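Local coordinates for adenylyltransferase thiF (Escherichia coli, PDB 1ZUD), which catalyses the ATP-dependent adenylation of the C-terminal glycine carboxylate of the sulfur carrier protein ThiS in thiamin biosynthesis, at the interface of chains A and C and the interface of chains A and B. Sequence-based numbering; all coordinates share one arbitrary frame. Chains: chain A/B, Adenylyltransferase thiF; chain C, ThiS protein.

Contact 1: the interface of chains A and C. Residues chain A 157, 173-174, 219; chain C 32-33, 60-62.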
# COMPACT_ATOMS: atom_id res chain seq x y z
N GLN A 157 0.38 -1.86 10.89
CA GLN A 157 1.32 -2.93 11.22
C GLN A 157 0.83 -4.18 10.49
O GLN A 157 -0.39 -4.41 10.38
CB GLN A 157 1.37 -3.24 12.74
CG GLN A 157 1.59 -2.00 13.61
CD GLN A 157 1.51 -2.25 15.14
OE1 GLN A 157 0.86 -3.19 15.62
NE2 GLN A 157 2.17 -1.38 15.89
N LEU A 173 4.61 -11.92 20.19
CA LEU A 173 4.84 -10.47 20.04
C LEU A 173 4.03 -9.67 21.07
O LEU A 173 4.53 -8.73 21.68
CB LEU A 173 4.45 -9.98 18.63
CG LEU A 173 4.52 -8.47 18.39
CD1 LEU A 173 5.95 -7.96 18.64
CD2 LEU A 173 4.10 -8.19 16.94
N TRP A 174 2.78 -10.04 21.25
CA TRP A 174 1.90 -9.33 22.16
C TRP A 174 1.43 -10.32 23.23
O TRP A 174 0.44 -11.04 23.06
CB TRP A 174 0.71 -8.75 21.40
CG TRP A 174 1.09 -7.82 20.29
CD1 TRP A 174 0.82 -7.98 18.97
CD2 TRP A 174 1.88 -6.60 20.39
NE1 TRP A 174 1.39 -6.97 18.24
CE2 TRP A 174 2.05 -6.11 19.08
CE3 TRP A 174 2.46 -5.89 21.46
CZ2 TRP A 174 2.77 -4.92 18.80
CZ3 TRP A 174 3.19 -4.70 21.18
CH2 TRP A 174 3.33 -4.24 19.87
N LEU A 219 7.78 -8.15 11.17
CA LEU A 219 6.71 -7.22 11.43
C LEU A 219 7.00 -5.99 10.57
O LEU A 219 8.12 -5.42 10.65
CB LEU A 219 6.71 -6.82 12.90
CG LEU A 219 5.76 -5.71 13.38
CD1 LEU A 219 4.28 -6.22 13.30
CD2 LEU A 219 6.09 -5.37 14.86
N ALA C 32 3.25 -2.61 24.77
CA ALA C 32 4.47 -2.17 24.12
C ALA C 32 5.34 -3.34 23.72
O ALA C 32 5.38 -4.34 24.43
CB ALA C 32 5.26 -1.28 25.06
N ALA C 33 6.03 -3.22 22.58
CA ALA C 33 6.97 -4.25 22.17
C ALA C 33 8.30 -3.49 21.91
O ALA C 33 8.30 -2.28 21.72
CB ALA C 33 6.52 -4.96 20.92
N PHE C 60 7.65 0.61 20.73
CA PHE C 60 6.40 1.02 20.07
C PHE C 60 5.18 0.29 20.65
O PHE C 60 5.31 -0.73 21.30
CB PHE C 60 6.49 0.78 18.53
CG PHE C 60 6.83 -0.63 18.15
CD1 PHE C 60 8.16 -1.06 18.17
CD2 PHE C 60 5.83 -1.55 17.83
CE1 PHE C 60 8.49 -2.36 17.90
CE2 PHE C 60 6.14 -2.88 17.55
CZ PHE C 60 7.47 -3.28 17.59
N GLN C 61 3.99 0.79 20.33
CA GLN C 61 2.74 0.27 20.85
C GLN C 61 2.04 -0.57 19.83
O GLN C 61 2.13 -0.33 18.62
CB GLN C 61 1.78 1.42 21.19
CG GLN C 61 1.93 2.10 22.55
CD GLN C 61 0.89 1.58 23.57
OE1 GLN C 61 1.19 0.70 24.38
NE2 GLN C 61 -0.34 2.12 23.50
N VAL C 62 1.27 -1.50 20.35
CA VAL C 62 0.48 -2.38 19.53
C VAL C 62 -0.67 -1.58 18.96
O VAL C 62 -1.21 -0.67 19.61
CB VAL C 62 -0.09 -3.59 20.35
CG1 VAL C 62 -0.89 -3.07 21.56
CG2 VAL C 62 -0.98 -4.48 19.45
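A:Trp174 of ThiF lays one face of its indole against C:Val62 of ThiS, near the start of the carrier's C-terminal tail. From CB the side chain leaves with CG anti to the carbonyl carbon (chi1 -58°), and chi2 of 119° turns the ring face to C:Val62. CG, CD1 and NE1 of the five-membered ring meet the methyl CG2 of C:Val62, which lies 3.6 Å from that ring's centre. CD2 and CE3 meet the valine CB and CE2 meets both CB and CG2; CB stands over the six-membered ring, 3.3 Å from its centre, in a CH-pi contact. At the far rim, CZ2 and CH2 reach C:Val62 CA, while CZ3 and CH2 both pack against C:Ala33 CB, CZ3 at 3.4 Å. The small alanine lets this rim come close to strand 32-36. A:Leu173 CG backs the opposite face of the indole, and the leucine methyl CD1 also touches C:Ala33 CB. An alanine in place of A:Trp174 would probably leave C:Val62 without the ring face it rests on and open a gap beside C:Ala33. C:Phe60 CE2 meets A:Leu219 CD2 at 3.7 Å, the two side chains arriving from opposite directions. Extended beyond CG, A:Gln157 donates an amide N-H (NE2) to the C:Gln61 carbonyl O at 2.9 Å, 16° off the carbonyl plane; a main-chain acceptor needs no particular residue. Together these contacts dock the ubiquitin-like carrier and probably help guide its Gly-Gly end towards adenylation.

Contact 2: the interface of chains A and B. Residues chain A 17, 207, 212-214; chain B 154, 225.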
# COMPACT_ATOMS: atom_id res chain seq x y z
N ASP A 17 5.85 -15.85 -12.78
CA ASP A 17 5.79 -16.35 -11.41
C ASP A 17 4.41 -16.90 -11.05
O ASP A 17 4.29 -17.59 -10.07
CB ASP A 17 6.11 -15.26 -10.40
CG ASP A 17 7.56 -14.93 -10.37
OD1 ASP A 17 8.38 -15.87 -10.26
OD2 ASP A 17 7.87 -13.74 -10.44
N LYS A 207 0.75 -14.49 -2.82
CA LYS A 207 2.08 -15.05 -2.92
C LYS A 207 2.17 -16.42 -2.21
O LYS A 207 2.76 -17.37 -2.73
CB LYS A 207 3.08 -14.07 -2.27
CG LYS A 207 3.33 -12.85 -3.16
CD LYS A 207 4.56 -12.04 -2.61
CE LYS A 207 4.12 -11.26 -1.41
NZ LYS A 207 5.33 -10.73 -0.71
N ILE A 212 4.93 -18.25 -4.26
CA ILE A 212 6.00 -17.29 -4.58
C ILE A 212 6.85 -17.10 -3.33
O ILE A 212 6.33 -16.84 -2.26
CB ILE A 212 5.36 -15.97 -5.10
CG1 ILE A 212 4.77 -16.25 -6.48
CG2 ILE A 212 6.41 -14.80 -5.21
CD1 ILE A 212 3.87 -15.22 -6.95
N GLU A 213 8.15 -17.26 -3.48
CA GLU A 213 9.09 -17.12 -2.36
C GLU A 213 9.07 -15.66 -1.92
O GLU A 213 9.26 -14.75 -2.74
CB GLU A 213 10.51 -17.48 -2.81
CG GLU A 213 10.95 -16.70 -4.06
CD GLU A 213 10.72 -17.48 -5.38
OE1 GLU A 213 11.72 -18.04 -5.89
OE2 GLU A 213 9.57 -17.53 -5.90
N THR A 214 8.89 -15.44 -0.63
CA THR A 214 8.83 -14.09 -0.12
C THR A 214 9.14 -14.21 1.37
O THR A 214 9.07 -15.28 1.91
CB THR A 214 7.38 -13.52 -0.40
OG1 THR A 214 7.36 -12.09 -0.23
CG2 THR A 214 6.32 -14.23 0.51
N PHE B 154 5.52 -7.08 -9.97
CA PHE B 154 5.39 -6.92 -8.53
C PHE B 154 5.97 -5.56 -8.08
O PHE B 154 6.13 -5.32 -6.88
CB PHE B 154 6.16 -8.04 -7.80
CG PHE B 154 5.44 -9.37 -7.80
CD1 PHE B 154 4.66 -9.75 -6.71
CD2 PHE B 154 5.54 -10.24 -8.89
CE1 PHE B 154 3.97 -11.01 -6.70
CE2 PHE B 154 4.87 -11.49 -8.90
CZ PHE B 154 4.09 -11.86 -7.81
N LYS B 225 7.57 -8.44 -4.12
CA LYS B 225 8.05 -9.82 -3.95
C LYS B 225 8.97 -9.92 -2.75
O LYS B 225 8.87 -10.86 -1.92
CB LYS B 225 8.79 -10.28 -5.23
CG LYS B 225 8.39 -11.66 -5.71
CD LYS B 225 8.81 -11.92 -7.16
CE LYS B 225 10.19 -12.53 -7.21
NZ LYS B 225 10.22 -13.84 -6.48
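B:Lys225 reaches across to the other ThiF subunit with both its backbone and its long side chain. Its carbonyl O accepts a hydrogen bond from the A:Thr214 hydroxyl OG1 at 2.6 Å, the donor tilted out of the carbonyl plane. That hydroxyl points towards the partner because OG1 lies anti to the threonine backbone N (chi1 -166°). From its own side it also accepts a hydrogen bond from A:Lys207 NZ, at 2.5 Å. A:Lys207 thus acts as a second-shell residue that helps fix the hydroxyl's direction, and a small side chain able both to donate and to accept suits this chain of two hydrogen bonds.

The B:Lys225 side chain crosses A:Ile212 at about a right angle, its methylene CG 3.7 Å from the branch methyl CG2. Beyond this crossing it bends at chi3 (90°), bringing NZ to A:Glu213, whose OE2 is 3.8 Å away in a long salt bridge. A:Asp17 crosses the same lysine at an oblique angle, with OD2 4.6 Å from NZ; its negative charge would probably favour the ammonium group without touching it. The plane of this carboxylate is turned 69° from the B:Phe154 ring.

The other branch of A:Ile212 and B:Phe154 come from opposite directions and meet where CD1 touches the ring atom CZ, 3.5 Å away. The beta-branched isoleucine therefore serves two partners at once. A:Lys207 runs past the phenylalanine in the opposite sense, its CG near CE1, while B:Lys225 CD lies above one ring face, offset towards the rim. Hydrogen bonding, apolar packing and a long charge pair together help hold the subunits of the ThiF homodimer, and the two-fold axis repeats the patch with the chains exchanged.

The C-alpha centres of contact 1 and contact 2 lie about 26 Å apart, and the two share no residue. Both use chain A: contact 1 draws on strands 155-161 and 218-223 and on the end of helix 170-173 with the loop that follows, whereas contact 2 uses helix 191-210 and nearby loops. The sequence stretches nevertheless interleave. B:Phe154 immediately precedes the strand that in chain A supplies A:Gln157, and B:Lys225 follows the strand that supplies A:Leu219. The same two strands may therefore link carrier docking to dimer formation. In the assembly, two ThiF subunits pair partly through contact 2 while each holds a ThiS through contact 1.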